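PDB 3JYG: uncharacterized protein from Wolinella succinogenes, which is of unknown function but belongs to the 6-pyruvoyl tetrahydropterin synthase family and carries a zinc ion held by three histidines. Local coordinates for residues D87-F90 with P91-P95. Residues are numbered along the deposited sequence; the frame is centred on the assembly and turned at random.
Sequences DPLF and PTLLP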
ATOM      1  N   ASP A  87     -31.416 -10.004   1.078  1.00 16.41           N
ATOM      2  CA  ASP A  87     -31.806  -8.637   0.775  1.00 14.91           C
ATOM      3  C   ASP A  87     -33.329  -8.609   0.661  1.00 15.09           C
ATOM      4  O   ASP A  87     -33.902  -9.422  -0.045  1.00 15.71           O
ATOM      5  CB  ASP A  87     -31.121  -8.201  -0.548  1.00 14.53           C
ATOM      6  CG  ASP A  87     -31.323  -6.722  -0.868  1.00 15.48           C
ATOM      7  OD1 ASP A  87     -32.422  -6.170  -0.576  1.00 14.17           O
ATOM      8  OD2 ASP A  87     -30.373  -6.113  -1.416  1.00 15.51           O
ATOM      9  N   PRO A  88     -33.997  -7.654   1.336  1.00 16.45           N
ATOM     10  CA  PRO A  88     -35.468  -7.545   1.276  1.00 16.98           C
ATOM     11  C   PRO A  88     -35.989  -7.290  -0.140  1.00 17.52           C
ATOM     12  O   PRO A  88     -37.174  -7.542  -0.428  1.00 16.77           O
ATOM     13  CB  PRO A  88     -35.757  -6.299   2.108  1.00 17.59           C
ATOM     14  CG  PRO A  88     -34.584  -6.173   3.009  1.00 19.05           C
ATOM     15  CD  PRO A  88     -33.407  -6.678   2.278  1.00 15.74           C
ATOM     16  N   LEU A  89     -35.133  -6.748  -1.002  1.00 15.41           N
ATOM     17  CA  LEU A  89     -35.509  -6.561  -2.393  1.00 15.22           C
ATOM     18  C   LEU A  89     -35.310  -7.791  -3.258  1.00 15.61           C
ATOM     19  O   LEU A  89     -35.655  -7.759  -4.451  1.00 15.29           O
ATOM     20  CB  LEU A  89     -34.690  -5.417  -3.016  1.00 15.50           C
ATOM     21  CG  LEU A  89     -35.067  -3.983  -2.725  1.00 15.34           C
ATOM     22  CD1 LEU A  89     -34.093  -3.052  -3.496  1.00 15.41           C
ATOM     23  CD2 LEU A  89     -36.543  -3.689  -3.087  1.00 16.92           C
ATOM     24  N   PHE A  90     -34.730  -8.870  -2.702  1.00 15.87           N
ATOM     25  CA  PHE A  90     -34.562 -10.103  -3.504  1.00 16.23           C
ATOM     26  C   PHE A  90     -35.838 -10.433  -4.342  1.00 18.16           C
ATOM     27  O   PHE A  90     -35.744 -10.536  -5.572  1.00 18.16           O
ATOM     28  CB  PHE A  90     -34.091 -11.326  -2.654  1.00 15.94           C
ATOM     29  CG  PHE A  90     -33.534 -12.420  -3.461  1.00 14.08           C
ATOM     30  CD1 PHE A  90     -32.169 -12.490  -3.710  1.00 13.05           C
ATOM     31  CD2 PHE A  90     -34.381 -13.355  -4.073  1.00 16.02           C
ATOM     32  CE1 PHE A  90     -31.666 -13.511  -4.528  1.00 15.68           C
ATOM     33  CE2 PHE A  90     -33.883 -14.374  -4.858  1.00 16.73           C
ATOM     34  CZ  PHE A  90     -32.524 -14.456  -5.084  1.00 14.23           C
ATOM     35  N   PRO A  91     -37.025 -10.565  -3.703  1.00 19.69           N
ATOM     36  CA  PRO A  91     -38.257 -10.897  -4.438  1.00 20.20           C
ATOM     37  C   PRO A  91     -38.677  -9.855  -5.502  1.00 20.69           C
ATOM     38  O   PRO A  91     -39.311 -10.205  -6.489  1.00 19.76           O
ATOM     39  CB  PRO A  91     -39.341 -10.955  -3.319  1.00 20.58           C
ATOM     40  CG  PRO A  91     -38.566 -11.307  -2.076  1.00 21.66           C
ATOM     41  CD  PRO A  91     -37.232 -10.620  -2.237  1.00 20.08           C
ATOM     42  N   THR A  92     -38.338  -8.592  -5.269  1.00 20.57           N
ATOM     43  CA  THR A  92     -38.646  -7.495  -6.181  1.00 20.87           C
ATOM     44  C   THR A  92     -37.744  -7.457  -7.424  1.00 21.08           C
ATOM     45  O   THR A  92     -38.221  -7.236  -8.519  1.00 22.25           O
ATOM     46  CB  THR A  92     -38.548  -6.171  -5.437  1.00 20.92           C
ATOM     47  OG1 THR A  92     -39.539  -6.195  -4.414  1.00 22.46           O
ATOM     48  CG2 THR A  92     -38.822  -4.959  -6.367  1.00 20.53           C
ATOM     49  N   LEU A  93     -36.447  -7.709  -7.233  1.00 20.44           N
ATOM     50  CA  LEU A  93     -35.461  -7.678  -8.305  1.00 19.56           C
ATOM     51  C   LEU A  93     -35.325  -8.981  -9.015  1.00 18.69           C
ATOM     52  O   LEU A  93     -34.971  -8.975 -10.175  1.00 18.79           O
ATOM     53  CB  LEU A  93     -34.084  -7.232  -7.786  1.00 19.84           C
ATOM     54  CG  LEU A  93     -33.971  -5.816  -7.217  1.00 20.84           C
ATOM     55  CD1 LEU A  93     -32.631  -5.671  -6.449  1.00 21.00           C
ATOM     56  CD2 LEU A  93     -34.081  -4.794  -8.292  1.00 19.28           C
ATOM     57  N   LEU A  94     -35.606 -10.092  -8.331  1.00 18.94           N
ATOM     58  CA  LEU A  94     -35.686 -11.426  -8.973  1.00 20.33           C
ATOM     59  C   LEU A  94     -37.065 -12.113  -8.804  1.00 21.74           C
ATOM     60  O   LEU A  94     -37.151 -13.185  -8.195  1.00 21.72           O
ATOM     61  CB  LEU A  94     -34.563 -12.358  -8.454  1.00 20.81           C
ATOM     62  CG  LEU A  94     -33.104 -11.979  -8.755  1.00 19.41           C
ATOM     63  CD1 LEU A  94     -32.617 -11.042  -7.615  1.00 19.26           C
ATOM     64  CD2 LEU A  94     -32.199 -13.235  -8.893  1.00 16.86           C
ATOM     65  N   PRO A  95     -38.145 -11.494  -9.354  1.00 24.08           N
ATOM     66  CA  PRO A  95     -39.511 -11.975  -9.131  1.00 24.74           C
ATOM     67  C   PRO A  95     -39.778 -13.414  -9.588  1.00 25.70           C
ATOM     68  O   PRO A  95     -40.582 -14.106  -8.948  1.00 26.73           O
ATOM     69  CB  PRO A  95     -40.371 -10.951  -9.911  1.00 26.20           C
ATOM     70  CG  PRO A  95     -39.479 -10.434 -11.000  1.00 24.17           C
ATOM     71  CD  PRO A  95     -38.146 -10.290 -10.230  1.00 23.44           C
TER
HETATM   72  O   HOH W   1     -39.104  -6.002  -1.834  1.00 22.81           O
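Phe90 and Leu94 meet one helical turn apart, with a methyl of the leucine set on the aromatic ring. Leu94 CD1 sits 4.1 Å from the centroid of the Phe90 ring, 12° off the ring normal, a CH-pi contact over the middle of one face. Its other methyl, CD2, comes to 4.0 Å from CZ of Phe90. The first torsion of Phe90 puts CG anti to the backbone N (chi1 -162°), beside the carbonyl carbon, whose oxygen also lies against Leu94 CD1. The backbone ties the same two residues together, Leu94 N donating to Phe90 O at 2.8 Å. Both side chains are buried: Val134 touches Phe90, and Ile83, Phe132 and Tyr129 touch Leu94, which packs this short helix against strands 80-84 and 132-135 of the sheet and against helix 123-131. The Pro91 ring follows Phe90 directly, its CD 3.2 Å from Phe90 CB; lacking an N-H, it donates nothing to Leu89 O.

A type I beta turn from Asp87 to Phe90 runs into helix 90-93, and the Asp87 carboxylate caps that turn, OD1 accepting from Leu89 N at 2.8 Å on its anti side, 32° out of the carboxylate plane. Arg18 holds the same oxygen in a salt bridge, so the capping group is itself fixed from a neighbouring loop.

On the other flank, Leu89 supplies the carbonyl that Leu93 N meets at 2.9 Å, almost head-on to the oxygen; Thr92 N reaches that oxygen too, but weakly. The Leu89 side chain lies against both residues, CB on Leu93 CD1 and CD2 on Thr92 CB. A water joins Thr92 OG1 to Pro88 O, donating to the carbonyl and bridging the turn to the helix.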